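Local coordinates for GTPase activator-like protein (Chaetomium thermophilum, PDB 6SSH) that is the GTPase-activating-protein (GAP) domain of a TSC2-like protein and probably stimulates GTP hydrolysis by a small GTPase, at residues K4-I8 with I99-F103; I10-T15 with S111-F115; E17-N23 with P90-K96. All coordinates share one frame; numbering follows the deposited sequence.

Interaction 1: K4-I8 with I99-F103; sequences KVGVI and IGNDF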
loop_
_atom_site.group_PDB
_atom_site.type_symbol
_atom_site.label_atom_id
_atom_site.label_comp_id
_atom_site.label_asym_id
_atom_site.label_seq_id
_atom_site.Cartn_x
_atom_site.Cartn_y
_atom_site.Cartn_z
ATOM N N LYS A 4 5.026 5.616 7.530
ATOM C CA LYS A 4 3.781 5.715 6.795
ATOM C C LYS A 4 3.955 5.095 5.417
ATOM O O LYS A 4 4.918 5.428 4.673
ATOM C CB LYS A 4 3.256 7.177 6.755
ATOM C CG LYS A 4 4.192 8.214 6.133
ATOM C CD LYS A 4 3.673 9.649 6.397
ATOM C CE LYS A 4 4.624 10.719 5.916
ATOM N NZ LYS A 4 4.638 10.813 4.444
ATOM N N VAL A 5 3.047 4.199 5.064
ATOM C CA VAL A 5 3.170 3.430 3.871
ATOM C C VAL A 5 1.829 3.363 3.146
ATOM O O VAL A 5 0.825 2.984 3.746
ATOM C CB VAL A 5 3.683 2.017 4.205
ATOM C CG1 VAL A 5 3.726 1.140 2.975
ATOM C CG2 VAL A 5 5.078 2.024 4.866
ATOM N N GLY A 6 1.791 3.692 1.870
ATOM C CA GLY A 6 0.559 3.613 1.132
ATOM C C GLY A 6 0.165 2.212 0.754
ATOM O O GLY A 6 1.058 1.299 0.668
ATOM N N VAL A 7 -1.102 1.948 0.533
ATOM C CA VAL A 7 -1.578 0.688 0.022
ATOM C C VAL A 7 -2.640 1.012 -0.987
ATOM O O VAL A 7 -3.670 1.651 -0.649
ATOM C CB VAL A 7 -2.193 -0.245 1.085
ATOM C CG1 VAL A 7 -2.579 -1.560 0.448
ATOM C CG2 VAL A 7 -1.231 -0.441 2.259
ATOM N N ILE A 8 -2.409 0.619 -2.221
ATOM C CA ILE A 8 -3.236 1.025 -3.364
ATOM C C ILE A 8 -3.746 -0.160 -4.150
ATOM O O ILE A 8 -2.917 -0.931 -4.684
ATOM C CB ILE A 8 -2.442 1.906 -4.331
ATOM C CG1 ILE A 8 -1.789 3.103 -3.609
ATOM C CG2 ILE A 8 -3.347 2.388 -5.465
ATOM C CD1 ILE A 8 -0.678 3.788 -4.408
ATOM N N ILE A 99 -0.574 9.223 -0.507
ATOM C CA ILE A 99 0.347 8.324 -1.225
ATOM C C ILE A 99 1.393 9.104 -1.997
ATOM O O ILE A 99 2.535 8.606 -2.096
ATOM C CB ILE A 99 -0.404 7.272 -2.062
ATOM C CG1 ILE A 99 -1.154 7.982 -3.161
ATOM C CG2 ILE A 99 -1.289 6.377 -1.128
ATOM C CD1 ILE A 99 -0.608 7.702 -4.474
ATOM N N GLY A 100 1.133 10.302 -2.445
ATOM C CA GLY A 100 2.128 11.091 -3.160
ATOM C C GLY A 100 3.213 11.622 -2.275
ATOM O O GLY A 100 4.282 12.000 -2.760
ATOM N N ASN A 101 2.995 11.594 -0.958
ATOM C CA ASN A 101 3.986 12.044 0.020
ATOM C C ASN A 101 4.594 10.880 0.800
ATOM O O ASN A 101 5.306 11.136 1.758
ATOM C CB ASN A 101 3.371 13.105 0.934
ATOM C CG ASN A 101 3.295 14.418 0.229
ATOM O OD1 ASN A 101 4.303 15.044 -0.112
ATOM N ND2 ASN A 101 2.064 14.823 -0.081
ATOM N N ASP A 102 4.271 9.650 0.393
ATOM C CA ASP A 102 4.835 8.447 1.028
ATOM C C ASP A 102 5.958 7.939 0.176
ATOM O O ASP A 102 5.813 7.675 -1.015
ATOM C CB ASP A 102 3.766 7.408 1.140
ATOM C CG ASP A 102 2.671 7.749 2.166
ATOM O OD1 ASP A 102 2.920 8.584 3.042
ATOM O OD2 ASP A 102 1.600 7.098 2.077
ATOM N N PHE A 103 7.110 7.739 0.802
ATOM C CA PHE A 103 8.273 7.232 0.074
ATOM C C PHE A 103 7.971 5.837 -0.479
ATOM O O PHE A 103 8.459 5.474 -1.555
ATOM C CB PHE A 103 9.511 7.214 0.983
ATOM C CG PHE A 103 10.018 8.586 1.404
ATOM C CD1 PHE A 103 9.965 9.678 0.554
ATOM C CD2 PHE A 103 10.581 8.747 2.680
ATOM C CE1 PHE A 103 10.477 10.945 0.981
ATOM C CE2 PHE A 103 11.131 9.963 3.090
ATOM C CZ PHE A 103 11.041 11.069 2.252
HETATM O O HOH W 1 6.754 8.665 3.842
#
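K4 and D102 provide the charged part of this contact between the strand 2-10 and the loop that leads from helix 93-99 into strand 104-109. K4 NZ donates to D102 OD1 at 3.1 Å in a salt bridge, and meets that oxygen nearly along its C-O axis. The lysine was modelled in two conformers, and its contacts given here are those of one of them. Its chain runs straight through its middle bonds and then bends at the last one (chi4 72°), which folds the ammonium back over the turn. On the way it lies obliquely across the carboxylate, with CG only 3.4 Å from D102 OD1. The same ammonium is 2.8 Å from N101 O, but the angle is too poor for a hydrogen bond. A water accepts from both K4 NZ and F103 N, the latter at 3.2 Å, and so ties the strand to the loop a second time.

The backbone supplies the shape. I99 to D102 form a type I beta turn, closed by D102 N donating to I99 O, and the turn brings the aspartate side chain round to face the strand.

The apolar part lies further along. I8 and I99 reach for each other tip to tip, CD1 to CD1, at 3.9 Å. I99 CG2 rests 4.0 Å from G6 CA, where the lack of a side chain lets the isoleucine branch come close to the strand.

D102 is held through both oxygens, OD1 by K4 and OD2 by H77 of strand 73-78, which probably fixes the rotation of its carboxylate. Rap/Ran-GAP proteins supply a catalytic asparagine thumb; N101, whose ND2 here donates to R97 O, is consistent with that role. The charged pair, the water and the I8-I99 packing together tie its turn to strand 2-10.

Interaction 2: I10-T15 with S111-F115; sequences IKEGQT and SGKPF. With EDO (1,2-ethanediol), chain D; EDO (1,2-ethanediol), chain G.
S111 and G13 join two loops at one end of the central sheet, a type II beta turn (K11 to Q14) and an ST turn. G13 N donates to S111 O at 2.9 Å, almost straight (175°) and tilted slightly from the carbonyl plane. S111 CA also offers a CA-H...O contact to K11 O.

The serine torsion makes the ST turn: with chi1 at 71°, OG sits between the backbone N and the carbonyl carbon and accepts from K113 N at 2.9 Å. The same hydroxyl is hydrogen-bonded to N109 OD1. S111 CB is left to pack on I10 CG2 at 3.7 Å. In the facing loop Q14 runs out straight (chi2 -179°) alongside its own turn, and its OE1 accepts from K11 N, which lies above the amide plane.

I10 and F115 cross at about a right angle as side chains, I10 CD1 lying 3.8 Å from F115 CD1, obliquely to the ring. The ring lies edge-to-face with Y128, so it links this corner to strand 127-134. On the outer side, K113 stretches its chain obliquely past T15, whose CG2 touches K113 CD at 3.6 Å.

Two ethanediol molecules, probably from the crystallisation liquor, lodge here. One donates from O1 to G13 O; the other lies between the loops, its O1 donating to Q14 O at 2.7 Å.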
loop_
_atom_site.group_PDB
_atom_site.type_symbol
_atom_site.label_atom_id
_atom_site.label_comp_id
_atom_site.label_asym_id
_atom_site.label_seq_id
_atom_site.Cartn_x
_atom_site.Cartn_y
_atom_site.Cartn_z
ATOM N N ILE A 10 -5.446 -1.726 -7.422
ATOM C CA ILE A 10 -5.713 -1.482 -8.841
ATOM C C ILE A 10 -6.672 -2.534 -9.374
ATOM O O ILE A 10 -6.359 -3.726 -9.313
ATOM C CB ILE A 10 -4.445 -1.444 -9.685
ATOM C CG1 ILE A 10 -3.399 -0.522 -9.067
ATOM C CG2 ILE A 10 -4.822 -1.070 -11.096
ATOM C CD1 ILE A 10 -2.114 -0.427 -9.867
ATOM N N LYS A 11 -7.835 -2.111 -9.858
ATOM C CA LYS A 11 -8.875 -3.003 -10.348
ATOM C C LYS A 11 -8.584 -3.416 -11.790
ATOM O O LYS A 11 -7.915 -2.705 -12.526
ATOM C CB LYS A 11 -10.251 -2.301 -10.224
ATOM C CG LYS A 11 -11.480 -3.160 -10.438
ATOM C CD LYS A 11 -12.792 -2.350 -10.131
ATOM C CE LYS A 11 -12.742 -0.906 -10.621
ATOM N NZ LYS A 11 -14.111 -0.352 -10.902
ATOM N N GLU A 12 -9.186 -4.521 -12.212
ATOM C CA GLU A 12 -9.051 -5.011 -13.567
ATOM C C GLU A 12 -9.250 -3.924 -14.620
ATOM O O GLU A 12 -10.250 -3.186 -14.558
ATOM C CB GLU A 12 -10.083 -6.110 -13.800
ATOM C CG GLU A 12 -9.957 -6.773 -15.179
ATOM C CD GLU A 12 -10.716 -8.084 -15.259
ATOM O OE1 GLU A 12 -11.961 -8.044 -15.200
ATOM O OE2 GLU A 12 -10.055 -9.138 -15.385
ATOM N N GLY A 13 -8.309 -3.788 -15.556
ATOM C CA GLY A 13 -8.436 -2.838 -16.633
ATOM C C GLY A 13 -7.910 -1.437 -16.375
ATOM O O GLY A 13 -7.779 -0.662 -17.298
ATOM N N GLN A 14 -7.669 -1.068 -15.116
ATOM C CA GLN A 14 -7.268 0.299 -14.814
ATOM C C GLN A 14 -5.819 0.575 -15.116
ATOM O O GLN A 14 -4.969 -0.345 -14.998
ATOM C CB GLN A 14 -7.515 0.613 -13.321
ATOM C CG GLN A 14 -8.978 0.577 -12.937
ATOM C CD GLN A 14 -9.222 0.909 -11.479
ATOM O OE1 GLN A 14 -8.422 0.649 -10.574
ATOM N NE2 GLN A 14 -10.334 1.592 -11.266
ATOM N N THR A 15 -5.546 1.800 -15.565
ATOM C CA THR A 15 -4.233 2.206 -16.008
ATOM C C THR A 15 -3.791 3.541 -15.458
ATOM O O THR A 15 -2.599 3.823 -15.468
ATOM C CB THR A 15 -4.157 2.275 -17.553
ATOM O OG1 THR A 15 -5.105 3.203 -18.024
ATOM C CG2 THR A 15 -4.417 0.898 -18.183
ATOM N N SER A 111 -4.863 -5.318 -12.136
ATOM C CA SER A 111 -5.251 -4.731 -13.411
ATOM C C SER A 111 -5.250 -5.687 -14.582
ATOM O O SER A 111 -5.895 -5.417 -15.563
ATOM C CB SER A 111 -4.330 -3.587 -13.801
ATOM O OG SER A 111 -3.049 -4.031 -14.169
ATOM N N GLY A 112 -4.451 -6.743 -14.485
ATOM C CA GLY A 112 -4.228 -7.663 -15.610
ATOM C C GLY A 112 -3.140 -7.175 -16.538
ATOM O O GLY A 112 -2.883 -7.804 -17.584
ATOM N N LYS A 113 -2.494 -6.081 -16.191
ATOM C CA LYS A 113 -1.455 -5.433 -16.978
ATOM C C LYS A 113 -0.206 -5.275 -16.123
ATOM O O LYS A 113 -0.271 -5.260 -14.881
ATOM C CB LYS A 113 -1.935 -4.061 -17.460
ATOM C CG LYS A 113 -3.276 -4.089 -18.213
ATOM C CD LYS A 113 -3.805 -2.679 -18.507
ATOM C CE LYS A 113 -5.147 -2.700 -19.259
ATOM N NZ LYS A 113 -5.013 -3.216 -20.653
ATOM N N PRO A 114 0.945 -5.096 -16.746
ATOM C CA PRO A 114 2.145 -4.850 -15.951
ATOM C C PRO A 114 2.041 -3.493 -15.273
ATOM O O PRO A 114 1.562 -2.510 -15.854
ATOM C CB PRO A 114 3.265 -4.826 -17.001
ATOM C CG PRO A 114 2.726 -5.591 -18.113
ATOM C CD PRO A 114 1.265 -5.272 -18.180
ATOM N N PHE A 115 2.497 -3.440 -14.028
ATOM C CA PHE A 115 2.443 -2.158 -13.325
ATOM C C PHE A 115 3.446 -1.176 -13.887
ATOM O O PHE A 115 4.635 -1.525 -14.025
ATOM C CB PHE A 115 2.735 -2.359 -11.836
ATOM C CG PHE A 115 2.742 -1.064 -11.066
ATOM C CD1 PHE A 115 1.573 -0.335 -10.855
ATOM C CD2 PHE A 115 3.920 -0.518 -10.597
ATOM C CE1 PHE A 115 1.588 0.887 -10.192
ATOM C CE2 PHE A 115 3.906 0.694 -9.932
ATOM C CZ PHE A 115 2.755 1.384 -9.745
HETATM C C1 EDO D . -1.554 -0.881 -14.446
HETATM O O1 EDO D . -2.328 -0.735 -15.629
HETATM C C2 EDO D . -1.189 0.515 -14.017
HETATM O O2 EDO D . 0.187 0.577 -13.718
HETATM C C1 EDO G . -8.500 3.181 -18.218
HETATM O O1 EDO G . -8.698 1.900 -18.850
HETATM C C2 EDO G . -9.048 4.387 -18.995
HETATM O O2 EDO G . -10.462 4.575 -18.815
#

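Interaction 3: E17-N23 with P90-K96; sequences ETEILAN and PQCIMKK
P90 O faces T18 CG2 at 3.4 Å, in one of the two deposited conformers of the threonine, and the first polar link across this contact is a water that donates to both P90 O and T18 O. Q91 follows, bent at chi2 (-70°), which turns its amide back toward the facing helix, where it lies obliquely across T18; it too was modelled in two conformers.

C92 is the N-cap of helix 93-99. Its backbone takes a left-handed conformation, and its side chain points at the helix 17-21, placing CB 3.7 Å from L21 CB while SG rests against A22 CB at 4.1 Å.

K95 runs out fully extended and brings NZ to L21 O at 2.8 Å, nearly end-on to the carbonyl (165°). The buried ammonium has further partners in M82 O and T79 O, so several oxygens probably share its charge.

K96 diverges from it. Its chain bends at chi2 and chi4, crossing E17 at about a right angle, and in one of its two deposited conformers NZ forms a salt bridge with E17 OE2 at 2.7 Å, approaching from above the carboxylate plane by 40°. P121 O takes a second hydrogen bond from it, and K96 CB packs 3.9 Å from L21 CD1.

The contact therefore places the short helix 17-21, whose I20 packs on I10 of strand 2-10, against the start of helix 93-99, with K95 tying both to the loop after strand 73-78.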
loop_
_atom_site.group_PDB
_atom_site.type_symbol
_atom_site.label_atom_id
_atom_site.label_comp_id
_atom_site.label_asym_id
_atom_site.label_seq_id
_atom_site.Cartn_x
_atom_site.Cartn_y
_atom_site.Cartn_z
ATOM N N GLU A 17 -3.884 6.923 -12.617
ATOM C CA GLU A 17 -3.977 7.250 -11.194
ATOM C C GLU A 17 -5.378 7.629 -10.744
ATOM O O GLU A 17 -5.803 7.176 -9.680
ATOM C CB GLU A 17 -3.039 8.417 -10.951
ATOM C CG GLU A 17 -3.214 9.305 -9.778
ATOM C CD GLU A 17 -1.975 10.236 -9.767
ATOM O OE1 GLU A 17 -1.759 11.091 -10.672
ATOM O OE2 GLU A 17 -1.189 9.942 -8.949
ATOM N N THR A 18 -6.068 8.505 -11.448
ATOM C CA THR A 18 -7.297 9.075 -10.930
ATOM C C THR A 18 -8.352 7.994 -10.740
ATOM O O THR A 18 -8.981 7.893 -9.694
ATOM C CB THR A 18 -7.755 10.237 -11.840
ATOM O OG1 THR A 18 -6.634 11.113 -12.040
ATOM C CG2 THR A 18 -8.878 11.015 -11.215
ATOM N N GLU A 19 -8.526 7.140 -11.742
ATOM C CA GLU A 19 -9.512 6.073 -11.601
ATOM C C GLU A 19 -9.146 5.045 -10.519
ATOM O O GLU A 19 -10.008 4.445 -9.823
ATOM C CB GLU A 19 -9.758 5.417 -12.956
ATOM C CG GLU A 19 -8.544 4.623 -13.460
ATOM C CD GLU A 19 -8.692 4.076 -14.876
ATOM O OE1 GLU A 19 -9.854 4.006 -15.370
ATOM O OE2 GLU A 19 -7.626 3.709 -15.440
ATOM N N ILE A 20 -7.849 4.790 -10.371
ATOM C CA ILE A 20 -7.397 3.860 -9.328
ATOM C C ILE A 20 -7.674 4.408 -7.910
ATOM O O ILE A 20 -8.170 3.721 -7.030
ATOM C CB ILE A 20 -5.864 3.583 -9.524
ATOM C CG1 ILE A 20 -5.608 2.756 -10.810
ATOM C CG2 ILE A 20 -5.264 2.882 -8.305
ATOM C CD1 ILE A 20 -4.158 2.800 -11.235
ATOM N N LEU A 21 -7.401 5.700 -7.729
ATOM C CA LEU A 21 -7.605 6.286 -6.407
ATOM C C LEU A 21 -9.083 6.280 -6.073
ATOM O O LEU A 21 -9.412 6.226 -4.885
ATOM C CB LEU A 21 -7.047 7.706 -6.383
ATOM C CG LEU A 21 -5.508 7.831 -6.458
ATOM C CD1 LEU A 21 -5.113 9.313 -6.541
ATOM C CD2 LEU A 21 -4.817 7.157 -5.287
ATOM N N ALA A 22 -9.950 6.352 -7.036
ATOM C CA ALA A 22 -11.389 6.370 -6.773
ATOM C C ALA A 22 -11.893 5.065 -6.150
ATOM O O ALA A 22 -12.990 5.033 -5.593
ATOM C CB ALA A 22 -12.158 6.694 -8.025
ATOM N N ASN A 23 -11.167 3.957 -6.291
ATOM C CA ASN A 23 -11.650 2.692 -5.785
ATOM C C ASN A 23 -11.914 2.752 -4.289
ATOM O O ASN A 23 -11.152 3.357 -3.546
ATOM C CB ASN A 23 -10.636 1.566 -6.047
ATOM C CG ASN A 23 -10.379 1.336 -7.510
ATOM O OD1 ASN A 23 -11.226 1.552 -8.361
ATOM N ND2 ASN A 23 -9.211 0.808 -7.826
ATOM N N PRO A 90 -13.001 15.283 -7.741
ATOM C CA PRO A 90 -12.890 14.381 -8.913
ATOM C C PRO A 90 -11.485 13.816 -9.128
ATOM O O PRO A 90 -11.379 12.713 -9.673
ATOM C CB PRO A 90 -13.258 15.288 -10.097
ATOM C CG PRO A 90 -13.050 16.720 -9.573
ATOM C CD PRO A 90 -13.477 16.618 -8.134
ATOM N N GLN A 91 -10.431 14.522 -8.760
ATOM C CA GLN A 91 -9.067 14.045 -8.929
ATOM C C GLN A 91 -8.567 13.241 -7.730
ATOM O O GLN A 91 -7.426 12.735 -7.726
ATOM C CB GLN A 91 -8.108 15.195 -9.200
ATOM C CG GLN A 91 -8.336 15.879 -10.527
ATOM C CD GLN A 91 -7.958 15.013 -11.694
ATOM O OE1 GLN A 91 -6.795 14.645 -11.849
ATOM N NE2 GLN A 91 -8.927 14.682 -12.522
ATOM N N CYS A 92 -9.414 13.044 -6.733
ATOM C CA CYS A 92 -9.051 12.338 -5.495
ATOM C C CYS A 92 -7.812 12.930 -4.871
ATOM O O CYS A 92 -6.919 12.175 -4.413
ATOM C CB CYS A 92 -8.893 10.837 -5.731
ATOM S SG CYS A 92 -10.372 10.032 -6.422
ATOM N N ILE A 93 -7.690 14.248 -4.870
ATOM C CA ILE A 93 -6.504 14.881 -4.292
ATOM C C ILE A 93 -6.426 14.561 -2.804
ATOM O O ILE A 93 -5.304 14.540 -2.251
ATOM C CB ILE A 93 -6.427 16.404 -4.529
ATOM C CG1 ILE A 93 -7.446 17.137 -3.715
ATOM C CG2 ILE A 93 -6.509 16.703 -6.033
ATOM C CD1 ILE A 93 -7.326 18.671 -3.884
ATOM N N MET A 94 -7.530 14.337 -2.109
ATOM C CA MET A 94 -7.452 14.026 -0.695
ATOM C C MET A 94 -6.782 12.650 -0.458
ATOM O O MET A 94 -6.201 12.432 0.595
ATOM C CB MET A 94 -8.798 14.179 -0.013
ATOM C CG MET A 94 -9.351 15.585 -0.033
ATOM S SD MET A 94 -8.247 16.744 0.783
ATOM C CE MET A 94 -9.277 18.132 0.714
ATOM N N LYS A 95 -6.869 11.736 -1.431
ATOM C CA LYS A 95 -6.130 10.461 -1.326
ATOM C C LYS A 95 -4.713 10.638 -1.825
ATOM O O LYS A 95 -3.774 10.113 -1.197
ATOM C CB LYS A 95 -6.803 9.386 -2.139
ATOM C CG LYS A 95 -8.278 9.188 -1.781
ATOM C CD LYS A 95 -8.799 7.842 -2.263
ATOM C CE LYS A 95 -10.332 7.723 -2.207
ATOM N NZ LYS A 95 -10.804 6.340 -2.448
ATOM N N LYS A 96 -4.498 11.352 -2.910
ATOM C CA LYS A 96 -3.164 11.559 -3.488
ATOM C C LYS A 96 -2.243 12.211 -2.511
ATOM O O LYS A 96 -1.010 11.959 -2.521
ATOM C CB LYS A 96 -3.229 12.315 -4.822
ATOM C CG LYS A 96 -1.977 12.549 -5.575
ATOM C CD LYS A 96 -1.246 11.270 -5.962
ATOM C CE LYS A 96 0.121 11.491 -6.591
ATOM N NZ LYS A 96 0.049 12.109 -7.918
HETATM O O HOH W 2 -11.350 9.648 -9.907
#

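Strand 2-10 and the loop and helix that follow it supply one side of all three contacts. Interaction 3 is nested in sequence inside the loops closed by interactions 1 and 2, and its centre lies about 13 Å and 15 Å from theirs; the centres of interactions 1 and 2 are about 19 Å apart. I8 CG2 packs on I20 CG2 at 3.5 Å, and Q14 OE1 probably accepts from N23 ND2 at 2.9 Å. Helix 93-99 has its start held against helix 17-21 and the turn after its end against strand 2-10. That turn, in interaction 1, carries N101, consistent with the family's asparagine thumb, whereas the ethanediols belong to interaction 2.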